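Local coordinates for nuclear protein localization protein 4 homolog (Drosophila melanogaster, PDB 4RV0) that interacts with the AAA ATPase TER94 through this ubiquitin-like domain and may take part in exporting misfolded, ubiquitinated proteins from the ER for proteasomal degradation, at residues K51-F55 with V77-Q81; K32-D36 with G46-F50; K21-I25 with S37-L42. One frame throughout, in Å; residues are numbered along the deposited sequence.

Interaction 1: K51-F55 with V77-Q81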
# COMPACT_ATOMS: atom_id res chain seq x y z
N LYS B 51 -3.66 16.20 -6.06
CA LYS B 51 -3.26 15.28 -7.11
C LYS B 51 -2.04 14.47 -6.73
O LYS B 51 -1.83 13.37 -7.23
CB LYS B 51 -3.00 16.04 -8.41
CG LYS B 51 -4.25 16.36 -9.22
CD LYS B 51 -3.89 17.12 -10.49
CE LYS B 51 -5.14 17.61 -11.22
NZ LYS B 51 -5.78 16.49 -11.99
N GLU B 52 -1.26 15.00 -5.80
CA GLU B 52 -0.04 14.35 -5.40
C GLU B 52 0.09 14.31 -3.88
O GLU B 52 -0.51 15.11 -3.17
CB GLU B 52 1.18 15.03 -6.05
CG GLU B 52 1.31 16.52 -5.76
CD GLU B 52 0.31 17.36 -6.53
OE1 GLU B 52 0.58 17.71 -7.70
OE2 GLU B 52 -0.76 17.66 -5.97
N ARG B 53 0.89 13.36 -3.41
CA ARG B 53 1.00 13.08 -1.99
C ARG B 53 1.57 14.24 -1.21
O ARG B 53 1.34 14.38 -0.01
CB ARG B 53 1.90 11.86 -1.80
CG ARG B 53 1.76 11.22 -0.46
CD ARG B 53 2.99 10.43 -0.14
NE ARG B 53 3.07 9.17 -0.86
CZ ARG B 53 2.44 8.07 -0.47
NH1 ARG B 53 1.67 8.12 0.62
NH2 ARG B 53 2.57 6.92 -1.14
N ASN B 54 2.31 15.09 -1.91
CA ASN B 54 2.92 16.26 -1.31
C ASN B 54 2.02 17.50 -1.27
O ASN B 54 2.46 18.57 -0.85
CB ASN B 54 4.28 16.55 -1.97
CG ASN B 54 4.17 16.68 -3.47
OD1 ASN B 54 3.52 17.59 -3.98
ND2 ASN B 54 4.80 15.76 -4.18
N PHE B 55 0.78 17.35 -1.74
CA PHE B 55 -0.25 18.39 -1.61
C PHE B 55 0.05 19.70 -2.36
O PHE B 55 -0.09 20.77 -1.77
CB PHE B 55 -0.50 18.75 -0.13
CG PHE B 55 -0.87 17.59 0.75
CD1 PHE B 55 -1.83 16.68 0.38
CD2 PHE B 55 -0.23 17.43 1.97
CE1 PHE B 55 -2.16 15.61 1.22
CE2 PHE B 55 -0.54 16.38 2.81
CZ PHE B 55 -1.51 15.47 2.43
N VAL B 77 -6.09 10.22 -5.41
CA VAL B 77 -5.89 11.58 -4.91
C VAL B 77 -5.57 11.51 -3.42
O VAL B 77 -5.71 10.46 -2.80
CB VAL B 77 -7.09 12.51 -5.20
CG1 VAL B 77 -7.30 12.63 -6.69
CG2 VAL B 77 -8.34 11.99 -4.53
N TYR B 78 -5.10 12.63 -2.88
CA TYR B 78 -4.55 12.66 -1.52
C TYR B 78 -5.29 13.66 -0.67
O TYR B 78 -5.40 14.85 -1.02
CB TYR B 78 -3.04 12.96 -1.55
CG TYR B 78 -2.29 11.90 -2.32
CD1 TYR B 78 -1.75 10.79 -1.68
CD2 TYR B 78 -2.18 11.98 -3.71
CE1 TYR B 78 -1.09 9.80 -2.40
CE2 TYR B 78 -1.53 11.00 -4.43
CZ TYR B 78 -0.98 9.92 -3.77
OH TYR B 78 -0.34 8.95 -4.51
N LEU B 79 -5.80 13.18 0.45
CA LEU B 79 -6.60 14.01 1.33
C LEU B 79 -5.73 14.71 2.36
O LEU B 79 -4.90 14.08 3.02
CB LEU B 79 -7.72 13.18 1.98
CG LEU B 79 -8.79 13.93 2.80
CD1 LEU B 79 -10.12 13.18 2.76
CD2 LEU B 79 -8.35 14.15 4.26
N LYS B 80 -5.91 16.02 2.46
CA LYS B 80 -5.26 16.84 3.47
C LYS B 80 -6.28 17.53 4.36
O LYS B 80 -7.20 18.19 3.87
CB LYS B 80 -4.42 17.93 2.79
CG LYS B 80 -3.80 18.89 3.80
CD LYS B 80 -3.01 19.99 3.13
CE LYS B 80 -2.19 20.76 4.17
NZ LYS B 80 -1.30 21.75 3.52
N GLN B 81 -6.18 17.31 5.67
CA GLN B 81 -7.06 18.01 6.59
C GLN B 81 -6.49 19.37 6.96
O GLN B 81 -5.83 19.49 7.99
CB GLN B 81 -7.34 17.18 7.82
CG GLN B 81 -7.72 15.77 7.47
CD GLN B 81 -8.58 15.12 8.52
OE1 GLN B 81 -9.28 14.16 8.24
NE2 GLN B 81 -8.53 15.64 9.74
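Tyr78 lays its ring under the backbone and the Arg53 side chain of the 51-55 loop, and more of its surface is covered here than that of any other residue in the two segments. Arg53 CB sits 3.9 Å from the centroid of the Tyr78 ring and 19° off its normal, a CH-pi contact over the face, and Arg53 N lies 3.4 Å from Tyr78 CD2. Lys51 O approaches the edge of the same ring, near its plane, 3.7 Å from Tyr78 CE2. The loop folds back on itself here: Glu52 to Phe55 form a type I turn, closed by the hydrogen bond Phe55 N to Glu52 O at 3.0 Å. Phe55, at the end of that turn, takes up a left-handed backbone conformation (phi/psi 64/48) and directs its side chain at the strand. There Lys80 CB stands 3.7 Å from the centroid of the Phe55 ring, 16° off the normal, in a second CH-pi contact, while Phe55 CE1 comes 3.9 Å from Tyr78 CB. Tyr78 and Lys80 point to the same side of the strand; Leu79, between them, points away from the loop toward the core. Glu52 turns its carboxylate to the backbone of Thr57. The guanidinium of Arg53 makes a cation-pi contact with an aromatic side chain of the TER94 chain, so one side chain packs on the strand through its CB and meets the partner through its guanidinium. This is the outer face of the sheet in a ubiquitin-like, beta-grasp domain, where the last strand is covered by the loop that follows strand 48-50.

Interaction 2: K32-D36 with G46-F50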
# COMPACT_ATOMS: atom_id res chain seq x y z
N LYS B 32 -17.08 19.04 -7.24
CA LYS B 32 -17.81 19.21 -5.98
C LYS B 32 -18.50 17.93 -5.56
O LYS B 32 -18.53 17.60 -4.37
CB LYS B 32 -18.85 20.33 -6.04
CG LYS B 32 -19.67 20.39 -4.74
CD LYS B 32 -20.54 21.61 -4.63
CE LYS B 32 -21.35 21.61 -3.34
NZ LYS B 32 -22.36 20.53 -3.21
N HIS B 33 -19.06 17.21 -6.52
CA HIS B 33 -19.71 15.95 -6.20
C HIS B 33 -18.71 14.96 -5.62
O HIS B 33 -19.06 14.18 -4.73
CB HIS B 33 -20.44 15.37 -7.41
CG HIS B 33 -21.20 14.11 -7.11
ND1 HIS B 33 -21.11 12.99 -7.90
CD2 HIS B 33 -22.04 13.81 -6.10
CE1 HIS B 33 -21.88 12.03 -7.39
NE2 HIS B 33 -22.44 12.51 -6.29
N LEU B 34 -17.48 14.98 -6.12
CA LEU B 34 -16.42 14.13 -5.58
C LEU B 34 -16.18 14.49 -4.12
O LEU B 34 -16.11 13.62 -3.24
CB LEU B 34 -15.13 14.25 -6.39
CG LEU B 34 -13.90 13.46 -5.92
CD1 LEU B 34 -14.15 11.95 -5.90
CD2 LEU B 34 -12.69 13.79 -6.81
N TYR B 35 -16.06 15.79 -3.86
CA TYR B 35 -15.89 16.28 -2.50
C TYR B 35 -17.05 15.86 -1.61
O TYR B 35 -16.85 15.39 -0.49
CB TYR B 35 -15.70 17.80 -2.48
CG TYR B 35 -14.27 18.27 -2.68
CD1 TYR B 35 -13.48 18.61 -1.60
CD2 TYR B 35 -13.71 18.38 -3.95
CE1 TYR B 35 -12.17 19.06 -1.77
CE2 TYR B 35 -12.40 18.83 -4.14
CZ TYR B 35 -11.64 19.16 -3.04
OH TYR B 35 -10.34 19.61 -3.19
N ASP B 36 -18.28 16.03 -2.11
CA ASP B 36 -19.46 15.62 -1.36
C ASP B 36 -19.45 14.11 -1.11
O ASP B 36 -19.81 13.65 -0.02
CB ASP B 36 -20.77 16.03 -2.08
CG ASP B 36 -21.03 17.54 -2.06
OD1 ASP B 36 -20.58 18.22 -1.11
OD2 ASP B 36 -21.71 18.04 -3.00
N GLY B 46 -12.96 20.04 7.59
CA GLY B 46 -12.36 20.71 6.45
C GLY B 46 -11.18 19.98 5.82
O GLY B 46 -10.14 19.84 6.44
N PHE B 47 -11.38 19.42 4.63
CA PHE B 47 -10.29 18.75 3.92
C PHE B 47 -10.06 19.32 2.54
O PHE B 47 -10.97 19.87 1.91
CB PHE B 47 -10.55 17.24 3.80
CG PHE B 47 -11.73 16.89 2.94
CD1 PHE B 47 -11.56 16.57 1.59
CD2 PHE B 47 -13.02 16.88 3.47
CE1 PHE B 47 -12.66 16.24 0.80
CE2 PHE B 47 -14.12 16.54 2.68
CZ PHE B 47 -13.94 16.22 1.35
N GLY B 48 -8.84 19.13 2.03
CA GLY B 48 -8.58 19.37 0.63
C GLY B 48 -8.19 18.06 -0.05
O GLY B 48 -7.67 17.15 0.60
N LEU B 49 -8.46 17.96 -1.35
CA LEU B 49 -8.01 16.83 -2.15
C LEU B 49 -6.94 17.30 -3.12
O LEU B 49 -7.10 18.34 -3.78
CB LEU B 49 -9.17 16.18 -2.91
CG LEU B 49 -10.30 15.59 -2.06
CD1 LEU B 49 -11.38 15.06 -2.94
CD2 LEU B 49 -9.76 14.47 -1.21
N PHE B 50 -5.87 16.53 -3.22
CA PHE B 50 -4.71 16.90 -4.01
C PHE B 50 -4.29 15.80 -4.96
O PHE B 50 -4.55 14.61 -4.72
CB PHE B 50 -3.55 17.30 -3.11
CG PHE B 50 -3.82 18.51 -2.26
CD1 PHE B 50 -3.32 19.75 -2.62
CD2 PHE B 50 -4.56 18.41 -1.09
CE1 PHE B 50 -3.55 20.87 -1.84
CE2 PHE B 50 -4.81 19.53 -0.31
CZ PHE B 50 -4.30 20.76 -0.69
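Tyr35 adopts an m rotamer (chi1 -86°), and although its CA-to-CB bond leaves helix 31-41 sideways, the ring swings over to strand 48-50 and carries the hydroxyl as far as the strand backbone. Leu49 N donates a hydrogen bond to Tyr35 OH (3.1 Å, 158° at the hydrogen), and the same hydroxyl is hydrogen-bonded to the carbonyl of Leu59, so it bridges strand 48-50 and the loop that carries Leu59. Leu49, with chi1 m and chi2 t, extends straight toward the helix: its CD1 rests 4.0 Å from the centroid of the Tyr35 ring, 6° off the normal, a CH-pi contact over the face. Leu49 CD1 also comes 4.2 Å from Leu34 CG. Here the helix of the beta-grasp, ubiquitin-like fold lies over an outer strand of its sheet, the segment axes 10.2 Å apart at closest and their directions 117° apart. Phe47 takes the less usual p rotamer (chi1 66°), which sends its ring back to the helix, where Phe47 CE1 meets Tyr35 CD1 at 3.5 Å. The two ring planes are 17° from parallel, but with centroids 5.5 Å apart they are slid past each other and barely overlap. Phe50 points its CA-to-CB bond away from the helix and packs its ring edge-to-face with that of Phe55. At Gly48 there would be no room for a CB, since one in the ideal position would fall 2.9 Å from Phe50 CE2. On the exposed side of the helix, Lys32 NZ and Asp36 OD2 form a salt bridge at 2.6 Å, one turn apart.

Interaction 3: K21-I25 with S37-L42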
# COMPACT_ATOMS: atom_id res chain seq x y z
N LYS B 21 -9.62 4.94 0.46
CA LYS B 21 -11.06 4.81 0.26
C LYS B 21 -11.37 4.85 -1.21
O LYS B 21 -10.93 5.75 -1.93
CB LYS B 21 -11.80 5.94 1.00
CG LYS B 21 -13.31 6.06 0.69
CD LYS B 21 -14.09 4.87 1.20
CE LYS B 21 -14.12 4.81 2.73
NZ LYS B 21 -14.84 3.57 3.19
N ARG B 22 -12.13 3.86 -1.66
CA ARG B 22 -12.53 3.77 -3.06
C ARG B 22 -13.84 4.49 -3.31
O ARG B 22 -14.86 4.18 -2.68
CB ARG B 22 -12.62 2.31 -3.51
CG ARG B 22 -11.26 1.66 -3.66
CD ARG B 22 -11.33 0.33 -4.39
NE ARG B 22 -9.98 -0.16 -4.64
CZ ARG B 22 -9.68 -1.16 -5.45
NH1 ARG B 22 -10.64 -1.82 -6.11
NH2 ARG B 22 -8.41 -1.50 -5.62
N ILE B 23 -13.81 5.45 -4.23
CA ILE B 23 -15.01 6.20 -4.61
C ILE B 23 -15.39 5.88 -6.04
O ILE B 23 -14.60 6.15 -6.96
CB ILE B 23 -14.79 7.71 -4.53
CG1 ILE B 23 -14.31 8.15 -3.13
CG2 ILE B 23 -16.06 8.46 -4.99
CD1 ILE B 23 -15.33 7.92 -2.02
N GLU B 24 -16.58 5.33 -6.24
CA GLU B 24 -17.10 5.12 -7.59
C GLU B 24 -17.97 6.31 -7.97
O GLU B 24 -18.90 6.67 -7.24
CB GLU B 24 -17.89 3.81 -7.70
CG GLU B 24 -17.05 2.57 -7.42
CD GLU B 24 -17.85 1.29 -7.49
OE1 GLU B 24 -19.10 1.35 -7.52
OE2 GLU B 24 -17.23 0.21 -7.50
N ILE B 25 -17.64 6.94 -9.10
CA ILE B 25 -18.28 8.18 -9.50
C ILE B 25 -18.29 8.32 -11.03
O ILE B 25 -17.36 7.89 -11.71
CB ILE B 25 -17.61 9.39 -8.80
CG1 ILE B 25 -18.32 10.69 -9.14
CG2 ILE B 25 -16.12 9.47 -9.15
CD1 ILE B 25 -17.81 11.87 -8.34
N SER B 37 -19.06 13.35 -2.12
CA SER B 37 -18.95 11.90 -2.00
C SER B 37 -17.95 11.50 -0.91
O SER B 37 -18.21 10.60 -0.10
CB SER B 37 -18.55 11.29 -3.33
OG SER B 37 -19.51 11.57 -4.32
N VAL B 38 -16.80 12.17 -0.89
CA VAL B 38 -15.80 11.88 0.12
C VAL B 38 -16.30 12.20 1.52
O VAL B 38 -16.13 11.39 2.44
CB VAL B 38 -14.48 12.61 -0.18
CG1 VAL B 38 -13.50 12.40 0.95
CG2 VAL B 38 -13.89 12.10 -1.50
N GLN B 39 -16.96 13.35 1.67
CA GLN B 39 -17.51 13.78 2.95
C GLN B 39 -18.47 12.77 3.56
O GLN B 39 -18.41 12.48 4.75
CB GLN B 39 -18.21 15.13 2.78
CG GLN B 39 -19.05 15.59 3.97
CD GLN B 39 -18.20 15.98 5.18
OE1 GLN B 39 -16.98 16.09 5.08
NE2 GLN B 39 -18.86 16.27 6.30
N ASN B 40 -19.35 12.25 2.72
CA ASN B 40 -20.33 11.26 3.13
C ASN B 40 -19.71 9.89 3.45
O ASN B 40 -20.26 9.12 4.23
CB ASN B 40 -21.41 11.12 2.04
CG ASN B 40 -22.24 12.39 1.88
OD1 ASN B 40 -22.34 13.20 2.81
ND2 ASN B 40 -22.86 12.55 0.72
N ALA B 41 -18.58 9.58 2.82
CA ALA B 41 -17.91 8.29 3.03
C ALA B 41 -16.95 8.29 4.22
O ALA B 41 -16.61 7.24 4.76
CB ALA B 41 -17.18 7.88 1.76
N LEU B 42 -16.46 9.47 4.58
CA LEU B 42 -15.44 9.60 5.62
C LEU B 42 -15.91 10.43 6.80
O LEU B 42 -16.83 11.24 6.69
CB LEU B 42 -14.18 10.24 5.04
CG LEU B 42 -13.38 9.46 4.00
CD1 LEU B 42 -12.16 10.27 3.57
CD2 LEU B 42 -12.96 8.08 4.53
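This is a largely apolar helix-on-sheet contact in the ubiquitin-like fold: the C-terminal half of helix 31-41 lies against strand 19-25, an outermost strand of the sheet within this chain. The segment axes approach to 9.7 Å with their directions 134° apart, and the join is made by side chains in van der Waals contact. Ile23 is the centre of it. Ile23 CG2 lies 4.1 Å from Ser37 CB, Ile23 CG1 4.3 Å from Val38 CG2 and Ile23 CD1 4.2 Å from Ala41 CB, so one strand residue meets helix positions a turn apart. The small side chains of Ser37 and Ala41 leave it room. Ser37 can face this surface because its OG is hydrogen-bonded to the carbonyl of His33, one turn back. Lys21 bends its chain over the helix end with chi2 and chi3 both p, bringing Lys21 CE 3.9 Å from Leu42 CD2 and 4.0 Å from Ala41 O. Leu42, the first residue to leave helical geometry, is still tied back by Leu42 N to Val38 O at 2.9 Å. On the strand's other face, Arg22 reaches out of this contact to an acidic side chain of the TER94 chain. Deeper in the core, Val38 continues the packing onto Val14 of strand 10-16 and Leu79 of strand 76-80, while Leu34 of the preceding turn covers Ile23 and Ile25.

Overall arrangement
Along the chain, interactions 2 and 3 interleave, their segments alternating, and both close before interaction 1 opens. Interactions 2 and 3 share helix 31-41, their centres about 9 Å apart, and bring it onto the two outermost strands of one mixed sheet, 48-50 and 19-25. Interaction 1 lies on that sheet too, its centre about 11 Å from that of interaction 2 and about 15 Å from that of interaction 3. Neighbouring strands link it to interaction 2, with probable hydrogen bonds Lys80 O to Gly48 N and Tyr78 N to Phe50 O; Leu79 links it to interaction 3 by packing on Val38 and Leu42. One ubiquitin-like domain thus packs its helix on one sheet face and presents Arg22 and Arg53 to TER94.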